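Local coordinates for protein dTDP-4-dehydrorhamnose reductase (Bacillus anthracis, PDB 3SC6) that probably catalyses the NADPH-dependent reduction of dTDP-4-dehydrorhamnose to dTDP-L-rhamnose, the last step in making the sugar donor, at residues T11-G15 and Y33-K37. Sequence-based numbering, arbitrary orientation.
Sequences TGANG and YPFDK. With NAP (NADP nicotinamide-adenine-dinucleotide phosphate), chain G.
The side chains of Asn14 and Asp36 cross at about a right angle, with the amide and carboxylate planes tilted 37° apart. Asn14 ND2 comes to 2.9 Å from Asp36 OD2, but the angle is too poor for a hydrogen bond. With chi1 at -177°, Asp36 extends CG opposite the backbone N, and the carboxylate meets Asn14. Water 2 links the two residues further: it accepts from Asn14 N and donates to Asp36 OD1. Beside this polar pair, Ala13 CB packs on Pro34 CB at 3.6 Å. The backbone grip centres on Phe35 O. Ala13 N gives Phe35 O a nearly straight hydrogen bond of 3.2 Å, while Gly12 N adds a weak one. Thr11 and Phe35 form a parallel bridge, and the Phe35 ring packs against Val51 and Ile55 of helix 45-55. Lys37 runs extended along the adenine of NADP, and its NZ makes a weak hydrogen bond to O2X of the 2'-phosphate. Gly12 CA lies 4.0 Å from NADP O4B, and Gly15 CA meets diphosphate oxygen O2A. This is the NADP-binding edge of a Rossmann fold, at the C-terminal ends of its first two parallel strands, with a glycine-rich turn between the first strand and helix 16-24.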
loop_
_atom_site.group_PDB
_atom_site.type_symbol
_atom_site.label_atom_id
_atom_site.label_comp_id
_atom_site.label_asym_id
_atom_site.label_seq_id
_atom_site.Cartn_x
_atom_site.Cartn_y
_atom_site.Cartn_z
ATOM N N THR A 11 -9.093 2.822 8.886
ATOM C CA THR A 11 -9.028 4.243 8.564
ATOM C C THR A 11 -8.799 4.394 7.056
ATOM O O THR A 11 -7.923 3.746 6.491
ATOM C CB THR A 11 -7.909 4.949 9.347
ATOM O OG1 THR A 11 -6.641 4.381 8.998
ATOM C CG2 THR A 11 -8.133 4.803 10.845
ATOM N N GLY A 12 -9.581 5.256 6.414
ATOM C CA GLY A 12 -9.465 5.473 4.968
ATOM C C GLY A 12 -10.150 4.322 4.239
ATOM O O GLY A 12 -9.606 3.763 3.286
ATOM N N ALA A 13 -11.356 3.988 4.697
ATOM C CA ALA A 13 -12.162 2.898 4.140
ATOM C C ALA A 13 -12.618 3.060 2.687
ATOM O O ALA A 13 -12.928 2.064 2.038
ATOM C CB ALA A 13 -13.372 2.649 5.030
ATOM N N ASN A 14 -12.683 4.290 2.180
ATOM C CA ASN A 14 -13.112 4.508 0.790
ATOM C C ASN A 14 -12.008 4.362 -0.254
ATOM O O ASN A 14 -12.290 4.333 -1.453
ATOM C CB ASN A 14 -13.802 5.866 0.627
ATOM C CG ASN A 14 -15.085 5.965 1.422
ATOM O OD1 ASN A 14 -15.468 5.028 2.123
ATOM N ND2 ASN A 14 -15.766 7.101 1.308
ATOM N N GLY A 15 -10.759 4.261 0.196
ATOM C CA GLY A 15 -9.620 4.116 -0.711
ATOM C C GLY A 15 -9.516 2.725 -1.303
ATOM O O GLY A 15 -10.347 1.862 -1.029
ATOM N N TYR A 33 -15.500 -2.011 11.604
ATOM C CA TYR A 33 -15.908 -0.616 11.737
ATOM C C TYR A 33 -15.112 0.275 10.794
ATOM O O TYR A 33 -14.084 0.821 11.180
ATOM C CB TYR A 33 -15.700 -0.119 13.164
ATOM C CG TYR A 33 -16.501 -0.847 14.208
ATOM C CD1 TYR A 33 -17.766 -0.404 14.572
ATOM C CD2 TYR A 33 -15.990 -1.968 14.844
ATOM C CE1 TYR A 33 -18.502 -1.061 15.535
ATOM C CE2 TYR A 33 -16.720 -2.633 15.806
ATOM C CZ TYR A 33 -17.974 -2.175 16.147
ATOM O OH TYR A 33 -18.704 -2.837 17.103
ATOM N N PRO A 34 -15.584 0.424 9.550
ATOM C CA PRO A 34 -14.888 1.264 8.586
ATOM C C PRO A 34 -15.244 2.733 8.760
ATOM O O PRO A 34 -16.375 3.053 9.119
ATOM C CB PRO A 34 -15.428 0.761 7.251
ATOM C CG PRO A 34 -16.813 0.337 7.563
ATOM C CD PRO A 34 -16.765 -0.228 8.955
ATOM N N PHE A 35 -14.280 3.614 8.516
ATOM C CA PHE A 35 -14.489 5.056 8.636
ATOM C C PHE A 35 -13.881 5.821 7.480
ATOM O O PHE A 35 -12.743 5.587 7.090
ATOM C CB PHE A 35 -13.920 5.611 9.943
ATOM C CG PHE A 35 -14.646 5.159 11.166
ATOM C CD1 PHE A 35 -15.683 5.922 11.676
ATOM C CD2 PHE A 35 -14.299 3.986 11.810
ATOM C CE1 PHE A 35 -16.361 5.524 12.808
ATOM C CE2 PHE A 35 -14.977 3.580 12.941
ATOM C CZ PHE A 35 -16.010 4.352 13.441
ATOM N N ASP A 36 -14.656 6.755 6.949
ATOM C CA ASP A 36 -14.216 7.573 5.845
ATOM C C ASP A 36 -13.498 8.781 6.439
ATOM O O ASP A 36 -13.368 8.908 7.658
ATOM C CB ASP A 36 -15.427 8.026 5.009
ATOM C CG ASP A 36 -15.032 8.846 3.775
ATOM O OD1 ASP A 36 -13.820 8.922 3.463
ATOM O OD2 ASP A 36 -15.939 9.398 3.105
ATOM N N LYS A 37 -13.034 9.654 5.558
ATOM C CA LYS A 37 -12.330 10.871 5.914
ATOM C C LYS A 37 -13.184 11.793 6.812
ATOM O O LYS A 37 -12.677 12.365 7.778
ATOM C CB LYS A 37 -11.949 11.578 4.607
ATOM C CG LYS A 37 -11.175 12.872 4.716
ATOM C CD LYS A 37 -10.911 13.400 3.310
ATOM C CE LYS A 37 -10.147 14.708 3.306
ATOM N NZ LYS A 37 -9.935 15.199 1.909
HETATM P PA NAP G . -5.965 5.795 -1.497
HETATM O O1A NAP G . -5.564 7.232 -1.727
HETATM O O2A NAP G . -7.083 5.198 -2.324
HETATM O O5B NAP G . -6.333 5.593 0.057
HETATM C C5B NAP G . -6.076 6.597 1.034
HETATM C C4B NAP G . -7.400 7.037 1.650
HETATM O O4B NAP G . -7.153 7.868 2.796
HETATM C C3B NAP G . -8.248 7.847 0.671
HETATM O O3B NAP G . -9.543 7.269 0.490
HETATM C C2B NAP G . -8.371 9.210 1.314
HETATM O O2B NAP G . -9.647 9.802 1.081
HETATM C C1B NAP G . -8.130 8.908 2.788
HETATM N N9A NAP G . -7.767 10.126 3.563
HETATM C C8A NAP G . -7.187 11.251 3.105
HETATM N N7A NAP G . -7.062 12.123 4.131
HETATM C C5A NAP G . -7.578 11.538 5.228
HETATM C C6A NAP G . -7.748 11.954 6.640
HETATM N N6A NAP G . -7.329 13.175 7.056
HETATM N N1A NAP G . -8.322 11.082 7.500
HETATM C C2A NAP G . -8.733 9.870 7.078
HETATM N N3A NAP G . -8.591 9.476 5.796
HETATM C C4A NAP G . -8.024 10.284 4.864
HETATM O O3 NAP G . -4.650 4.868 -1.645
HETATM P PN NAP G . -4.582 3.338 -1.117
HETATM O O1N NAP G . -3.671 2.572 -2.047
HETATM O O2N NAP G . -5.968 2.826 -0.812
HETATM O O5D NAP G . -3.825 3.491 0.289
HETATM C C5D NAP G . -3.367 2.340 0.998
HETATM C C4D NAP G . -2.014 2.614 1.653
HETATM O O4D NAP G . -0.963 1.992 0.897
HETATM C C3D NAP G . -1.682 4.101 1.740
HETATM O O3D NAP G . -1.376 4.459 3.090
HETATM C C2D NAP G . -0.472 4.298 0.853
HETATM O O2D NAP G . 0.430 5.234 1.444
HETATM C C1D NAP G . 0.132 2.903 0.731
HETATM N N1N NAP G . 0.816 2.665 -0.549
HETATM C C2N NAP G . 0.137 2.758 -1.705
HETATM C C3N NAP G . 0.771 2.532 -2.926
HETATM C C7N NAP G . -0.018 2.648 -4.204
HETATM O O7N NAP G . -1.184 3.011 -4.148
HETATM N N7N NAP G . 0.552 2.353 -5.371
HETATM C C4N NAP G . 2.122 2.199 -2.935
HETATM C C5N NAP G . 2.800 2.103 -1.731
HETATM C C6N NAP G . 2.118 2.339 -0.542
HETATM P P2B NAP G . -9.810 11.022 0.038
HETATM O O1X NAP G . -11.307 11.152 -0.100
HETATM O O2X NAP G . -9.145 12.197 0.714
HETATM O O3X NAP G . -9.102 10.548 -1.208
HETATM O O HOH W 1 -10.627 6.996 8.535
HETATM O O HOH W 2 -11.605 7.243 3.124
#